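Local coordinates for protein 401aa long hypothetical glucose-1-phosphate thymidylyltransferase (Sulfolobus tokodaii, PDB 2GGO) that probably makes nucleotide sugars, transferring a nucleotidyl group from a nucleoside triphosphate to a sugar 1-phosphate, and takes part in the synthesis of UDP-N-acetylglucosamine and UDP-N-acetylgalactosamine, at residues Ile52-Ser55 / Lys56-Glu59; Pro212-Ile215 / Ile216-Asn219. All blocks are in the same frame, centred on the assembly; numbering follows the deposited sequence.

Interaction 1 of 2, residues Ile52-Ser55 / Lys56-Glu59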
loop_
_atom_site.group_PDB
_atom_site.type_symbol
_atom_site.label_atom_id
_atom_site.label_comp_id
_atom_site.label_asym_id
_atom_site.label_seq_id
_atom_site.Cartn_x
_atom_site.Cartn_y
_atom_site.Cartn_z
ATOM N N ILE A 52 0.510 11.216 12.670
ATOM C CA ILE A 52 1.855 11.788 12.684
ATOM C C ILE A 52 2.440 11.654 11.269
ATOM O O ILE A 52 2.487 10.573 10.689
ATOM C CB ILE A 52 2.736 11.128 13.740
ATOM C CG1 ILE A 52 2.113 11.405 15.122
ATOM C CG2 ILE A 52 4.179 11.672 13.675
ATOM C CD1 ILE A 52 2.088 10.207 16.053
ATOM N N VAL A 53 2.818 12.789 10.715
ATOM C CA VAL A 53 3.255 12.886 9.340
ATOM C C VAL A 53 4.606 13.620 9.289
ATOM O O VAL A 53 5.118 14.078 10.316
ATOM C CB VAL A 53 2.183 13.597 8.466
ATOM C CG1 VAL A 53 0.850 12.954 8.666
ATOM C CG2 VAL A 53 2.078 15.101 8.762
ATOM N N SER A 54 5.208 13.705 8.107
ATOM C CA SER A 54 6.385 14.535 7.953
ATOM C C SER A 54 5.927 15.936 7.562
ATOM O O SER A 54 4.827 16.106 7.021
ATOM C CB SER A 54 7.316 13.924 6.911
ATOM O OG SER A 54 6.693 13.928 5.636
ATOM N N SER A 55 6.757 16.940 7.850
ATOM C CA SER A 55 6.448 18.358 7.517
ATOM C C SER A 55 6.202 18.561 6.031
ATOM O O SER A 55 5.235 19.238 5.639
ATOM C CB SER A 55 7.576 19.262 7.990
ATOM O OG SER A 55 8.157 18.709 9.172
ATOM N N LYS A 56 7.068 17.944 5.213
ATOM C CA LYS A 56 6.837 17.821 3.752
ATOM C C LYS A 56 5.392 17.477 3.438
ATOM O O LYS A 56 4.798 18.093 2.545
ATOM C CB LYS A 56 7.771 16.794 3.068
ATOM C CG LYS A 56 8.396 15.719 4.007
ATOM C CD LYS A 56 9.223 14.590 3.300
ATOM C CE LYS A 56 8.382 13.337 2.909
ATOM N NZ LYS A 56 8.340 12.256 3.966
ATOM N N ASN A 57 4.827 16.511 4.182
ATOM C CA ASN A 57 3.501 15.936 3.862
ATOM C C ASN A 57 2.307 16.547 4.617
ATOM O O ASN A 57 1.154 16.235 4.328
ATOM C CB ASN A 57 3.526 14.399 3.985
ATOM C CG ASN A 57 4.522 13.735 3.021
ATOM O OD1 ASN A 57 4.968 14.340 2.043
ATOM N ND2 ASN A 57 4.879 12.478 3.307
ATOM N N LYS A 58 2.599 17.431 5.561
ATOM C CA LYS A 58 1.584 18.102 6.396
ATOM C C LYS A 58 0.405 18.715 5.632
ATOM O O LYS A 58 -0.741 18.620 6.061
ATOM C CB LYS A 58 2.282 19.181 7.248
ATOM C CG LYS A 58 1.380 20.233 7.878
ATOM C CD LYS A 58 2.089 21.629 7.937
ATOM C CE LYS A 58 2.596 22.175 6.542
ATOM N NZ LYS A 58 1.599 22.947 5.699
ATOM N N GLU A 59 0.708 19.368 4.517
ATOM C CA GLU A 59 -0.288 20.124 3.755
ATOM C C GLU A 59 -1.274 19.205 3.042
ATOM O O GLU A 59 -2.490 19.469 3.006
ATOM C CB GLU A 59 0.405 21.003 2.705
ATOM C CG GLU A 59 -0.583 21.861 1.872
ATOM C CD GLU A 59 -0.498 21.638 0.336
ATOM O OE1 GLU A 59 -0.531 22.651 -0.400
ATOM O OE2 GLU A 59 -0.435 20.473 -0.142
HETATM O O HOH W 1 4.247 11.700 5.973
HETATM O O HOH W 2 3.444 19.801 3.972
#
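Ser54 and Asn57 meet across the turn that leads out of strand 48-53, a compact example of how a chain reverses between a parallel strand and the helix that follows it. The close part is mostly backbone. Asn57 N donates to Ser54 O at 2.9 Å, and one residue on Lys58 N donates to Ser55 O at 3.2 Å. On the inner side Val53, the one buried residue among those that touch, rests CG2 against Lys58 CA at 3.9 Å. The hydroxyl of Ser54 lies between its backbone N and carbonyl carbon (chi1 65°), where Lys56 NZ donates to Ser54 OG at 2.9 Å; the lysine chain bends at chi3 and chi4 to fold back over it.

Two waters, at separate places, complete the looser part. One accepts from Ser54 N at 3.1 Å and from Asn57 ND2 at 2.8 Å, tying the asparagine amide to the chain leaving the strand. The other accepts from Glu59 N at 2.8 Å and also approaches Ser55 O, though so closely that this second link is doubtful in detail. The ends of Lys58 and Glu59, both exposed, lead away from the turn on its solvent side.

The turn belongs to the beta-alpha-beta unit of strand 48-53, helix 58-64 and strand 69-72. Ser54 lies near Ala8 and Gln73, which probably help bind the nucleoside triphosphate, while Asn57 touches Pro22. Val53 bonds through its backbone to Val71 and Gln73 and packs on Ile70, and Lys58 leans on Thr72, so strand 69-72 flanks the turn.

Interaction 2 of 2, residues Pro212-Ile215 / Ile216-Asn219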
loop_
_atom_site.group_PDB
_atom_site.type_symbol
_atom_site.label_atom_id
_atom_site.label_comp_id
_atom_site.label_asym_id
_atom_site.label_seq_id
_atom_site.Cartn_x
_atom_site.Cartn_y
_atom_site.Cartn_z
ATOM N N PRO A 212 6.405 -2.232 -3.897
ATOM C CA PRO A 212 5.369 -1.744 -4.833
ATOM C C PRO A 212 4.434 -2.833 -5.314
ATOM O O PRO A 212 3.234 -2.590 -5.464
ATOM C CB PRO A 212 6.173 -1.100 -5.987
ATOM C CG PRO A 212 7.525 -0.893 -5.439
ATOM C CD PRO A 212 7.758 -1.999 -4.427
ATOM N N TRP A 213 4.934 -4.045 -5.462
ATOM C CA TRP A 213 4.026 -5.102 -5.836
ATOM C C TRP A 213 2.952 -5.410 -4.827
ATOM O O TRP A 213 1.930 -5.953 -5.222
ATOM C CB TRP A 213 4.737 -6.363 -6.270
ATOM C CG TRP A 213 5.673 -6.874 -5.316
ATOM C CD1 TRP A 213 5.403 -7.794 -4.373
ATOM C CD2 TRP A 213 7.069 -6.508 -5.150
ATOM N NE1 TRP A 213 6.530 -8.017 -3.590
ATOM C CE2 TRP A 213 7.569 -7.265 -4.079
ATOM C CE3 TRP A 213 7.935 -5.616 -5.803
ATOM C CZ2 TRP A 213 8.885 -7.171 -3.646
ATOM C CZ3 TRP A 213 9.251 -5.529 -5.370
ATOM C CH2 TRP A 213 9.714 -6.306 -4.311
ATOM N N ASN A 214 3.150 -5.068 -3.537
ATOM C CA ASN A 214 2.091 -5.244 -2.522
ATOM C C ASN A 214 0.878 -4.408 -2.779
ATOM O O ASN A 214 -0.184 -4.756 -2.342
ATOM C CB ASN A 214 2.546 -5.023 -1.087
ATOM C CG ASN A 214 3.737 -5.898 -0.682
ATOM O OD1 ASN A 214 3.785 -7.112 -0.942
ATOM N ND2 ASN A 214 4.678 -5.296 0.008
ATOM N N ILE A 215 0.995 -3.322 -3.530
ATOM C CA ILE A 215 -0.204 -2.624 -4.009
ATOM C C ILE A 215 -1.118 -3.535 -4.854
ATOM O O ILE A 215 -2.360 -3.451 -4.793
ATOM C CB ILE A 215 0.185 -1.329 -4.784
ATOM C CG1 ILE A 215 1.177 -0.490 -3.973
ATOM C CG2 ILE A 215 -1.066 -0.553 -5.220
ATOM C CD1 ILE A 215 1.414 0.949 -4.522
ATOM N N ILE A 216 -0.490 -4.406 -5.652
ATOM C CA ILE A 216 -1.241 -5.444 -6.373
ATOM C C ILE A 216 -1.837 -6.463 -5.372
ATOM O O ILE A 216 -3.009 -6.704 -5.364
ATOM C CB ILE A 216 -0.429 -6.138 -7.507
ATOM C CG1 ILE A 216 0.153 -5.070 -8.473
ATOM C CG2 ILE A 216 -1.401 -6.939 -8.320
ATOM C CD1 ILE A 216 1.384 -5.511 -9.384
ATOM N N ASP A 217 -1.004 -7.057 -4.552
ATOM C CA ASP A 217 -1.457 -7.886 -3.447
ATOM C C ASP A 217 -2.747 -7.338 -2.781
ATOM O O ASP A 217 -3.826 -7.952 -2.917
ATOM C CB ASP A 217 -0.313 -8.010 -2.426
ATOM C CG ASP A 217 0.895 -8.688 -2.994
ATOM O OD1 ASP A 217 0.753 -9.273 -4.080
ATOM O OD2 ASP A 217 2.003 -8.640 -2.395
ATOM N N VAL A 218 -2.700 -6.186 -2.112
ATOM C CA VAL A 218 -3.951 -5.788 -1.378
ATOM C C VAL A 218 -5.158 -5.472 -2.249
ATOM O O VAL A 218 -6.346 -5.636 -1.857
ATOM C CB VAL A 218 -3.730 -4.646 -0.325
ATOM C CG1 VAL A 218 -2.692 -5.070 0.662
ATOM C CG2 VAL A 218 -3.229 -3.416 -1.024
ATOM N N ASN A 219 -4.904 -4.984 -3.451
ATOM C CA ASN A 219 -6.024 -4.579 -4.291
ATOM C C ASN A 219 -6.657 -5.834 -4.797
ATOM O O ASN A 219 -7.877 -5.882 -4.963
ATOM C CB ASN A 219 -5.494 -3.734 -5.470
ATOM C CG ASN A 219 -5.665 -2.289 -5.274
ATOM O OD1 ASN A 219 -6.725 -1.748 -5.511
ATOM N ND2 ASN A 219 -4.612 -1.616 -4.854
#
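Asn219 folds back along the helix to Ile215, so that one carbonyl is gripped by both the backbone and the side chain of the residue four places on. The setting is two successive turns of the alpha-helix 212-225 in the nucleotidyltransferase part of the chain, which packs through Trp213 on Phe358 of strand 358-359, in the hexapeptide-repeat parallel beta-helix. The usual i to i+4 pattern holds: Asp217 N donates to Trp213 O at 3.2 Å, and Val218 N to Asn214 O at 2.9 Å.

Against this frame the side chains pair off. Trp213 and Asp217 run side by side and point the same way, the indole and carboxylate planes 76° apart, with Trp213 CD1 at 4.0 Å from Asp217 OD2. The tryptophan CG sits between its backbone N and carbonyl carbon (chi1 55°), which sends the ring back past the first turn toward the beta-helix. Asp217 instead slants across Asn214, its OD2 at 3.4 Å from Asn214 CA, and both side chains touch Met207 of strand 206-208.

Ile215 and Asn219 again lie side by side, Ile215 CG2 at 3.7 Å from Asn219 ND2. The amide of Asn219 has further partners: ND2 donates to Pro27 O, and OD1 accepts from Leu29 N. A leucine in place of Asn219 would probably leave Pro27 O and Leu29 N without these mates, and Ile215 O with the backbone donor alone.

Asn219 N, at 3.3 Å, and Asn219 ND2, at 2.9 Å, approach Ile215 O from opposite faces of its carbonyl plane.

How the interactions relate
Read from the N terminus, interaction 1 comes first and is complete long before interaction 2 begins. Each joins two adjoining segments of unbroken chain, so the two lie in series and neither nest nor cross. Interaction 1 closes the short turn into helix 58-64 at the C-terminal end of strand 48-53, beside edge strand 69-72 of the mixed sheet. Interaction 2 closes no loop of its own but holds successive turns of helix 212-225, which borders the hexapeptide-repeat beta-helix. The centres of interactions 1 and 2 are about 24 Å apart and they do not touch; both belong to the nucleotidyltransferase part of the chain.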